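Local coordinates for succinoglycan biosynthesis protein (PDB 3B55) that binds a calcium ion and is probably an erythromycin esterase-like enzyme whose substrate is not established, at residues 121-124 and 125-128; 114-117 and 118-122; 130-133 and 134-137. The protein carries 1 engineered substitution. All coordinates share one frame; numbering follows the deposited sequence.

Along the chain the order is contact 2, contact 1, contact 3. Contact 2 (114-122) is the entry into helix 116-128 from strand 109-112, contact 1 (121-128) covers its last two turns and shares Glu-121 and Leu-122 with contact 2, and contact 3 (130-137) is the loop that leads on to helix 144-158. Contacts 1 and 2 have centres about 10 Å apart as neighbours on one helix. Contact 3 lies about 9 Å from contact 1 and 10 Å from contact 2, centre to centre, because the loop folds back along the helix, where Arg-118 NE hydrogen-bonds His-136 O and Tyr-125 CG meets Pro-133 CG at 3.3 Å. The start of this helix-and-loop unit is next to Glu-113, a calcium ligand.

Contact 1. Residues 121-124 and 125-128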
ATOM      1  N   GLU A 121      -8.059  -6.504  12.272  1.00 11.47           N
ATOM      2  CA  GLU A 121      -9.488  -6.341  12.519  1.00 12.20           C
ATOM      3  C   GLU A 121     -10.282  -6.279  11.216  1.00  9.80           C
ATOM      4  O   GLU A 121     -11.455  -6.646  11.178  1.00 11.52           O
ATOM      5  CB  GLU A 121      -9.745  -5.062  13.317  1.00 12.99           C
ATOM      6  CG  GLU A 121      -9.205  -5.068  14.741  1.00 22.60           C
ATOM      7  CD  GLU A 121      -9.978  -5.993  15.671  1.00 35.26           C
ATOM      8  OE1 GLU A 121     -11.126  -6.363  15.344  1.00 37.15           O
ATOM      9  OE2 GLU A 121      -9.432  -6.343  16.740  1.00 52.28           O
ATOM     10  N   LEU A 122      -9.648  -5.799  10.149  1.00 11.53           N
ATOM     11  CA  LEU A 122     -10.321  -5.709   8.861  1.00 12.05           C
ATOM     12  C   LEU A 122     -10.403  -7.117   8.295  1.00 12.54           C
ATOM     13  O   LEU A 122     -11.386  -7.482   7.651  1.00 10.99           O
ATOM     14  CB  LEU A 122      -9.541  -4.806   7.904  1.00 11.05           C
ATOM     15  CG  LEU A 122      -9.312  -3.362   8.371  1.00 13.84           C
ATOM     16  CD1 LEU A 122      -8.484  -2.619   7.340  1.00 11.38           C
ATOM     17  CD2 LEU A 122     -10.650  -2.666   8.600  1.00  4.24           C
ATOM     18  N   ASP A 123      -9.362  -7.905   8.553  1.00 11.71           N
ATOM     19  CA  ASP A 123      -9.304  -9.280   8.088  1.00 11.63           C
ATOM     20  C   ASP A 123     -10.410 -10.081   8.777  1.00 11.68           C
ATOM     21  O   ASP A 123     -11.084 -10.904   8.154  1.00  8.57           O
ATOM     22  CB  ASP A 123      -7.934  -9.874   8.416  1.00 11.28           C
ATOM     23  CG  ASP A 123      -7.703 -11.213   7.747  1.00 15.98           C
ATOM     24  OD1 ASP A 123      -7.944 -11.311   6.524  1.00 15.18           O
ATOM     25  OD2 ASP A 123      -7.274 -12.163   8.438  1.00 22.13           O
ATOM     26  N   ARG A 124     -10.586  -9.827  10.070  1.00 10.39           N
ATOM     27  CA  ARG A 124     -11.613 -10.502  10.849  1.00 14.83           C
ATOM     28  C   ARG A 124     -12.997 -10.137  10.294  1.00 14.87           C
ATOM     29  O   ARG A 124     -13.911 -10.964  10.285  1.00 14.00           O
ATOM     30  CB  ARG A 124     -11.498 -10.093  12.319  1.00 17.92           C
ATOM     31  CG  ARG A 124     -12.598 -10.635  13.218  1.00 20.06           C
ATOM     32  CD  ARG A 124     -12.265 -10.395  14.688  1.00 24.12           C
ATOM     33  NE  ARG A 124     -13.342 -10.819  15.582  1.00 32.42           N
ATOM     34  CZ  ARG A 124     -14.443 -10.113  15.815  1.00 30.42           C
ATOM     35  NH1 ARG A 124     -14.614  -8.941  15.221  1.00 32.50           N
ATOM     36  NH2 ARG A 124     -15.372 -10.576  16.642  1.00 31.21           N
ATOM     37  N   TYR A 125     -13.138  -8.903   9.822  1.00 12.29           N
ATOM     38  CA  TYR A 125     -14.400  -8.450   9.255  1.00 11.36           C
ATOM     39  C   TYR A 125     -14.729  -9.128   7.920  1.00 11.26           C
ATOM     40  O   TYR A 125     -15.875  -9.503   7.688  1.00 12.05           O
ATOM     41  CB  TYR A 125     -14.386  -6.933   9.064  1.00 14.21           C
ATOM     42  CG  TYR A 125     -15.559  -6.418   8.262  1.00 12.10           C
ATOM     43  CD1 TYR A 125     -16.837  -6.347   8.814  1.00 14.59           C
ATOM     44  CD2 TYR A 125     -15.399  -6.055   6.929  1.00 11.03           C
ATOM     45  CE1 TYR A 125     -17.930  -5.931   8.048  1.00 16.19           C
ATOM     46  CE2 TYR A 125     -16.477  -5.637   6.160  1.00 13.45           C
ATOM     47  CZ  TYR A 125     -17.738  -5.578   6.724  1.00 19.68           C
ATOM     48  OH  TYR A 125     -18.800  -5.174   5.947  1.00 20.78           O
ATOM     49  N   VAL A 126     -13.744  -9.283   7.039  1.00 11.86           N
ATOM     50  CA  VAL A 126     -14.018  -9.922   5.757  1.00 11.69           C
ATOM     51  C   VAL A 126     -14.091 -11.441   5.870  1.00 11.43           C
ATOM     52  O   VAL A 126     -14.533 -12.117   4.946  1.00 11.84           O
ATOM     53  CB  VAL A 126     -12.958  -9.553   4.676  1.00 10.91           C
ATOM     54  CG1 VAL A 126     -12.999  -8.052   4.406  1.00  4.19           C
ATOM     55  CG2 VAL A 126     -11.578 -10.001   5.107  1.00  6.33           C
ATOM     56  N   LEU A 127     -13.657 -11.974   7.005  1.00 14.15           N
ATOM     57  CA  LEU A 127     -13.690 -13.414   7.222  1.00 16.53           C
ATOM     58  C   LEU A 127     -14.958 -13.839   7.938  1.00 15.97           C
ATOM     59  O   LEU A 127     -15.553 -14.858   7.602  1.00 20.27           O
ATOM     60  CB  LEU A 127     -12.492 -13.873   8.071  1.00 18.28           C
ATOM     61  CG  LEU A 127     -11.253 -14.474   7.408  1.00 23.95           C
ATOM     62  CD1 LEU A 127     -11.681 -15.626   6.518  1.00 28.23           C
ATOM     63  CD2 LEU A 127     -10.508 -13.425   6.611  1.00 28.80           C
ATOM     64  N   THR A 128     -15.359 -13.059   8.938  1.00 17.67           N
ATOM     65  CA  THR A 128     -16.533 -13.378   9.745  1.00 17.55           C
ATOM     66  C   THR A 128     -17.676 -12.377   9.674  1.00 17.72           C
ATOM     67  O   THR A 128     -18.758 -12.648  10.184  1.00 21.99           O
ATOM     68  CB  THR A 128     -16.142 -13.520  11.223  1.00 17.38           C
ATOM     69  OG1 THR A 128     -15.682 -12.256  11.720  1.00 17.86           O
ATOM     70  CG2 THR A 128     -15.032 -14.537  11.379  1.00 20.18           C
TER
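Backbone bonds run from Tyr-125 N to Glu-121 O (3.1 Å) and from Val-126 N to Leu-122 O (3.0 Å), each N-H donating to the carbonyl four residues earlier as in an alpha helix, whereas Leu-127 N reaches Asp-123 O and Arg-124 O only weakly. The last turn is fastened doubly at Arg-124. Its carbonyl O accepts Thr-128 N at 2.9 Å and Thr-128 OG1 at 2.6 Å, the two donors lying on opposite faces of the carbonyl plane. The hydroxyl can fold back onto this oxygen because OG1 stands between the backbone N and carbonyl carbon of Thr-128 (chi1 65°). Around Asp-123, methyl groups lie against oxygens: Leu-127 CD2 is 3.3 Å from the carboxylate atom Asp-123 OD1, and Val-126 CG2 lies near the carbonyl O of Asp-123. The carboxylate itself is held from elsewhere, OD2 by a salt bridge to Arg-167 and OD1 by a hydrogen bond from Val-168 N. Tyr-125 CB rests against Leu-122 O at 3.4 Å, while the tyrosine side chain packs on Pro-133 and on Leu-150 of helix 144-158. Buried Leu-122 and Val-126 both touch Val-168 and helix 144-158, in the manner of an amphipathic helix packed on the edge strand of an alpha/beta sheet.

Contact 2. Residues 114-117 and 118-122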
ATOM      1  N   GLU A 114      -1.823   0.155   5.220  1.00 15.74           N
ATOM      2  CA  GLU A 114      -2.495   0.395   6.488  1.00 17.22           C
ATOM      3  C   GLU A 114      -1.720  -0.335   7.580  1.00 14.35           C
ATOM      4  O   GLU A 114      -0.992  -1.289   7.305  1.00 13.43           O
ATOM      5  CB  GLU A 114      -3.931  -0.137   6.390  1.00 19.56           C
ATOM      6  CG  GLU A 114      -4.780   0.040   7.636  1.00 24.02           C
ATOM      7  CD  GLU A 114      -4.901   1.490   8.043  1.00 29.47           C
ATOM      8  OE1 GLU A 114      -3.919   2.035   8.590  1.00 32.26           O
ATOM      9  OE2 GLU A 114      -5.973   2.083   7.808  1.00 28.41           O
ATOM     10  N   GLY A 115      -1.866   0.121   8.816  1.00 10.13           N
ATOM     11  CA  GLY A 115      -1.166  -0.515   9.913  1.00 10.05           C
ATOM     12  C   GLY A 115      -1.479  -1.997   9.985  1.00  7.22           C
ATOM     13  O   GLY A 115      -2.625  -2.415   9.808  1.00  6.91           O
ATOM     14  N   TRP A 116      -0.448  -2.798  10.233  1.00 10.22           N
ATOM     15  CA  TRP A 116      -0.605  -4.239  10.338  1.00 11.70           C
ATOM     16  C   TRP A 116      -1.583  -4.607  11.449  1.00 11.54           C
ATOM     17  O   TRP A 116      -2.367  -5.540  11.293  1.00 12.04           O
ATOM     18  CB  TRP A 116       0.763  -4.893  10.575  1.00  8.77           C
ATOM     19  CG  TRP A 116       0.702  -6.309  11.069  1.00  5.74           C
ATOM     20  CD1 TRP A 116       0.403  -6.727  12.337  1.00  3.86           C
ATOM     21  CD2 TRP A 116       0.971  -7.494  10.310  1.00  4.04           C
ATOM     22  NE1 TRP A 116       0.472  -8.100  12.414  1.00  5.72           N
ATOM     23  CE2 TRP A 116       0.821  -8.595  11.184  1.00  5.22           C
ATOM     24  CE3 TRP A 116       1.329  -7.732   8.977  1.00  5.65           C
ATOM     25  CZ2 TRP A 116       1.014  -9.918  10.764  1.00  8.01           C
ATOM     26  CZ3 TRP A 116       1.522  -9.051   8.559  1.00  5.57           C
ATOM     27  CH2 TRP A 116       1.364 -10.124   9.453  1.00  8.39           C
ATOM     28  N   ASP A 117      -1.540  -3.880  12.563  1.00 12.23           N
ATOM     29  CA  ASP A 117      -2.438  -4.168  13.678  1.00 16.09           C
ATOM     30  C   ASP A 117      -3.898  -3.864  13.364  1.00 15.95           C
ATOM     31  O   ASP A 117      -4.790  -4.653  13.685  1.00 18.31           O
ATOM     32  CB  ASP A 117      -2.028  -3.391  14.939  1.00 17.76           C
ATOM     33  CG  ASP A 117      -1.813  -1.914  14.681  1.00 18.27           C
ATOM     34  OD1 ASP A 117      -2.448  -1.359  13.759  1.00 25.06           O
ATOM     35  OD2 ASP A 117      -1.011  -1.299  15.414  1.00 21.91           O
ATOM     36  N   ARG A 118      -4.141  -2.720  12.738  1.00 15.43           N
ATOM     37  CA  ARG A 118      -5.496  -2.318  12.402  1.00 14.11           C
ATOM     38  C   ARG A 118      -6.112  -3.285  11.390  1.00 13.13           C
ATOM     39  O   ARG A 118      -7.292  -3.627  11.489  1.00 15.44           O
ATOM     40  CB  ARG A 118      -5.476  -0.870  11.878  1.00 14.36           C
ATOM     41  CG  ARG A 118      -4.868   0.099  12.900  1.00 19.80           C
ATOM     42  CD  ARG A 118      -4.598   1.514  12.383  1.00 18.11           C
ATOM     43  NE  ARG A 118      -5.791   2.350  12.377  1.00 30.26           N
ATOM     44  CZ  ARG A 118      -5.874   3.546  12.949  1.00 23.83           C
ATOM     45  NH1 ARG A 118      -4.829   4.070  13.587  1.00 17.46           N
ATOM     46  NH2 ARG A 118      -7.004   4.227  12.862  1.00 23.81           N
ATOM     47  N   ALA A 119      -5.308  -3.752  10.440  1.00  9.84           N
ATOM     48  CA  ALA A 119      -5.803  -4.681   9.426  1.00  7.46           C
ATOM     49  C   ALA A 119      -6.193  -6.045  10.010  1.00  9.89           C
ATOM     50  O   ALA A 119      -6.975  -6.775   9.405  1.00  9.87           O
ATOM     51  CB  ALA A 119      -4.761  -4.862   8.328  1.00  7.63           C
ATOM     52  N   LEU A 120      -5.644  -6.393  11.172  1.00 11.25           N
ATOM     53  CA  LEU A 120      -5.984  -7.662  11.811  1.00 11.01           C
ATOM     54  C   LEU A 120      -7.491  -7.688  12.049  1.00 11.98           C
ATOM     55  O   LEU A 120      -8.113  -8.748  12.021  1.00 12.60           O
ATOM     56  CB  LEU A 120      -5.256  -7.807  13.153  1.00 11.39           C
ATOM     57  CG  LEU A 120      -3.739  -8.007  13.116  1.00 13.05           C
ATOM     58  CD1 LEU A 120      -3.196  -8.085  14.536  1.00  4.12           C
ATOM     59  CD2 LEU A 120      -3.406  -9.283  12.345  1.00 16.17           C
ATOM     60  N   GLU A 121      -8.059  -6.504  12.272  1.00 11.47           N
ATOM     61  CA  GLU A 121      -9.488  -6.341  12.519  1.00 12.20           C
ATOM     62  C   GLU A 121     -10.282  -6.279  11.216  1.00  9.80           C
ATOM     63  O   GLU A 121     -11.455  -6.646  11.178  1.00 11.52           O
ATOM     64  CB  GLU A 121      -9.745  -5.062  13.317  1.00 12.99           C
ATOM     65  CG  GLU A 121      -9.205  -5.068  14.741  1.00 22.60           C
ATOM     66  CD  GLU A 121      -9.978  -5.993  15.671  1.00 35.26           C
ATOM     67  OE1 GLU A 121     -11.126  -6.363  15.344  1.00 37.15           O
ATOM     68  OE2 GLU A 121      -9.432  -6.343  16.740  1.00 52.28           O
ATOM     69  N   LEU A 122      -9.648  -5.799  10.149  1.00 11.53           N
ATOM     70  CA  LEU A 122     -10.321  -5.709   8.861  1.00 12.05           C
ATOM     71  C   LEU A 122     -10.403  -7.117   8.295  1.00 12.54           C
ATOM     72  O   LEU A 122     -11.386  -7.482   7.651  1.00 10.99           O
ATOM     73  CB  LEU A 122      -9.541  -4.806   7.904  1.00 11.05           C
ATOM     74  CG  LEU A 122      -9.312  -3.362   8.371  1.00 13.84           C
ATOM     75  CD1 LEU A 122      -8.484  -2.619   7.340  1.00 11.38           C
ATOM     76  CD2 LEU A 122     -10.650  -2.666   8.600  1.00  4.24           C
TER
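Ala-119 N donates to Gly-115 O at 3.1 Å (N-H...O angle 159°), a sound alpha-helical bond at the start of the helix. The next step is less regular: Leu-120 N hydrogen-bonds Asp-117 O, three residues back, at 3.2 Å from far above the carbonyl plane, and makes only a weak bond to Trp-116 O. Among the charged groups, Glu-114 OE1 uses its anti lone pair for Gly-115 N at 2.8 Å and is also hydrogen-bonded to Thr-138 OG1. Arg-118 passes that carboxylate with the two planes nearly parallel, 9° apart, yet Glu-114 OE1 stays 4.2 Å from Arg-118 NE and well out of the guanidinium plane; no N-H points at it, so any attraction is probably a matter of charge alone. Arg-118 NE instead hydrogen-bonds His-136 O. Asp-117 lies alongside Arg-118, while its OD2 is secured by Asn-177 N and Ser-175 OG. The apolar contact is looser, Trp-116 CD1 to Leu-120 CG at 4.4 Å. Trp-116 and Leu-120 both pack on Val-180 of helix 178-192; the indole continues onto helix 250-268 and Ile-169, and the backbones of Glu-114 and Trp-116 bond to Asp-172 at the end of strand 167-172.

Contact 3. Residues 130-133 and 134-137; sequences KGNP and SQHL
Asn-132 and Gln-135 set their side-chain amides almost perpendicular, the planes 86° apart, and the chains cross at about a right angle. A weak hydrogen bond runs from Asn-132 ND2 to Gln-135 OE1, 3.5 Å, and the carbonyl oxygen of that glutamine amide also lies near Asn-132 CB. Gln-135 gets there by running extended beyond CG, with CG opposite the backbone N across the first bond (chi1 -162°). The other end of the asparagine amide serves Ser-134, whose OG donates to Asn-132 OD1 at 3.2 Å from a position 41° above the carbonyl plane. One amide therefore engages two successive residues, giving through its ND2 and receiving through its OD1.

The backbone winds through overlapping beta turns and one bond to the carbonyl four residues back, a short helical turn in which residues 133 to 136 all have negative phi and psi. Asn-132 O accepts Gln-135 N at 2.9 Å, closing a turn whose central residues, Pro-133 and Ser-134, have the values of a type I or III turn. Pro-133 O takes two donors, His-136 N at 3.0 Å from well above its carbonyl plane and Leu-137 N at 3.1 Å nearly along the line of the C=O bond.

Further on, His-136 turns its ring so that CD2 lies 3.6 Å from Asn-132 O, in an oblique approach, while Gln-135 CB stands 4.1 Å above one ring face, displaced toward the rim. Leu-137 closes the turn: its CG lies 3.5 Å from the doubly bonded Pro-133 O, and its side chain continues onto Leu-122 and Met-146. The proline ring packs on Leu-147 and Leu-150 of helix 144-158, and Lys-142 NZ bonds to both Ser-134 O and Leu-137 O.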
ATOM      1  N   LYS A 130     -17.881  -9.809  11.276  1.00 23.03           N
ATOM      2  CA  LYS A 130     -17.974  -9.183  12.593  1.00 24.22           C
ATOM      3  C   LYS A 130     -17.010  -8.015  12.726  1.00 24.40           C
ATOM      4  O   LYS A 130     -15.919  -8.040  12.166  1.00 23.30           O
ATOM      5  CB  LYS A 130     -17.629 -10.183  13.694  1.00 25.15           C
ATOM      6  CG  LYS A 130     -18.463 -11.459  13.736  1.00 27.37           C
ATOM      7  CD  LYS A 130     -17.812 -12.420  14.720  1.00 30.02           C
ATOM      8  CE  LYS A 130     -18.495 -13.769  14.792  1.00 40.76           C
ATOM      9  NZ  LYS A 130     -17.662 -14.710  15.598  1.00 44.34           N
ATOM     10  N   GLY A 131     -17.414  -6.999  13.486  1.00 27.97           N
ATOM     11  CA  GLY A 131     -16.568  -5.838  13.698  1.00 27.44           C
ATOM     12  C   GLY A 131     -17.085  -4.571  13.048  1.00 28.00           C
ATOM     13  O   GLY A 131     -18.114  -4.585  12.373  1.00 27.80           O
ATOM     14  N   ASN A 132     -16.369  -3.470  13.264  1.00 26.73           N
ATOM     15  CA  ASN A 132     -16.732  -2.179  12.687  1.00 26.93           C
ATOM     16  C   ASN A 132     -15.482  -1.611  12.010  1.00 24.25           C
ATOM     17  O   ASN A 132     -14.692  -0.906  12.630  1.00 21.16           O
ATOM     18  CB  ASN A 132     -17.227  -1.225  13.774  1.00 28.59           C
ATOM     19  CG  ASN A 132     -17.707   0.100  13.214  1.00 35.54           C
ATOM     20  OD1 ASN A 132     -17.796   0.281  12.000  1.00 41.05           O
ATOM     21  ND2 ASN A 132     -18.036   1.029  14.101  1.00 42.13           N
ATOM     22  N   PRO A 133     -15.295  -1.933  10.719  1.00 23.36           N
ATOM     23  CA  PRO A 133     -14.188  -1.529   9.852  1.00 23.59           C
ATOM     24  C   PRO A 133     -13.745  -0.068   9.933  1.00 21.29           C
ATOM     25  O   PRO A 133     -12.556   0.206  10.099  1.00 20.81           O
ATOM     26  CB  PRO A 133     -14.699  -1.920   8.465  1.00 24.38           C
ATOM     27  CG  PRO A 133     -15.437  -3.175   8.763  1.00 25.89           C
ATOM     28  CD  PRO A 133     -16.248  -2.769   9.965  1.00 20.61           C
ATOM     29  N   SER A 134     -14.690   0.860   9.822  1.00 17.02           N
ATOM     30  CA  SER A 134     -14.368   2.285   9.866  1.00 22.80           C
ATOM     31  C   SER A 134     -13.712   2.712  11.178  1.00 21.81           C
ATOM     32  O   SER A 134     -13.079   3.767  11.257  1.00 23.98           O
ATOM     33  CB  SER A 134     -15.633   3.112   9.649  1.00 23.23           C
ATOM     34  OG  SER A 134     -16.546   2.914  10.711  1.00 30.58           O
ATOM     35  N   GLN A 135     -13.874   1.894  12.206  1.00 21.89           N
ATOM     36  CA  GLN A 135     -13.316   2.185  13.520  1.00 22.87           C
ATOM     37  C   GLN A 135     -11.801   1.944  13.544  1.00 20.64           C
ATOM     38  O   GLN A 135     -11.067   2.557  14.324  1.00 19.72           O
ATOM     39  CB  GLN A 135     -14.007   1.288  14.547  1.00 21.03           C
ATOM     40  CG  GLN A 135     -13.894   1.713  15.992  1.00 27.60           C
ATOM     41  CD  GLN A 135     -14.664   0.775  16.913  1.00 28.98           C
ATOM     42  OE1 GLN A 135     -15.875   0.595  16.759  1.00 30.97           O
ATOM     43  NE2 GLN A 135     -13.963   0.169  17.870  1.00 24.01           N
ATOM     44  N   HIS A 136     -11.334   1.059  12.671  1.00 18.90           N
ATOM     45  CA  HIS A 136      -9.916   0.721  12.620  1.00 18.86           C
ATOM     46  C   HIS A 136      -9.169   1.290  11.430  1.00 19.39           C
ATOM     47  O   HIS A 136      -7.938   1.298  11.403  1.00 20.76           O
ATOM     48  CB  HIS A 136      -9.773  -0.791  12.668  1.00 18.90           C
ATOM     49  CG  HIS A 136     -10.422  -1.394  13.869  1.00 17.82           C
ATOM     50  ND1 HIS A 136      -9.895  -1.273  15.136  1.00 16.29           N
ATOM     51  CD2 HIS A 136     -11.601  -2.043  14.010  1.00 17.30           C
ATOM     52  CE1 HIS A 136     -10.723  -1.821  16.006  1.00 14.77           C
ATOM     53  NE2 HIS A 136     -11.767  -2.296  15.349  1.00 16.87           N
ATOM     54  N   LEU A 137      -9.909   1.755  10.435  1.00 18.49           N
ATOM     55  CA  LEU A 137      -9.271   2.341   9.269  1.00 13.91           C
ATOM     56  C   LEU A 137      -8.612   3.651   9.691  1.00 13.92           C
ATOM     57  O   LEU A 137      -9.104   4.348  10.579  1.00 11.35           O
ATOM     58  CB  LEU A 137     -10.296   2.648   8.178  1.00 12.32           C
ATOM     59  CG  LEU A 137     -10.888   1.521   7.334  1.00 12.75           C
ATOM     60  CD1 LEU A 137     -12.068   2.068   6.548  1.00 10.33           C
ATOM     61  CD2 LEU A 137      -9.838   0.950   6.388  1.00 12.72           C
TER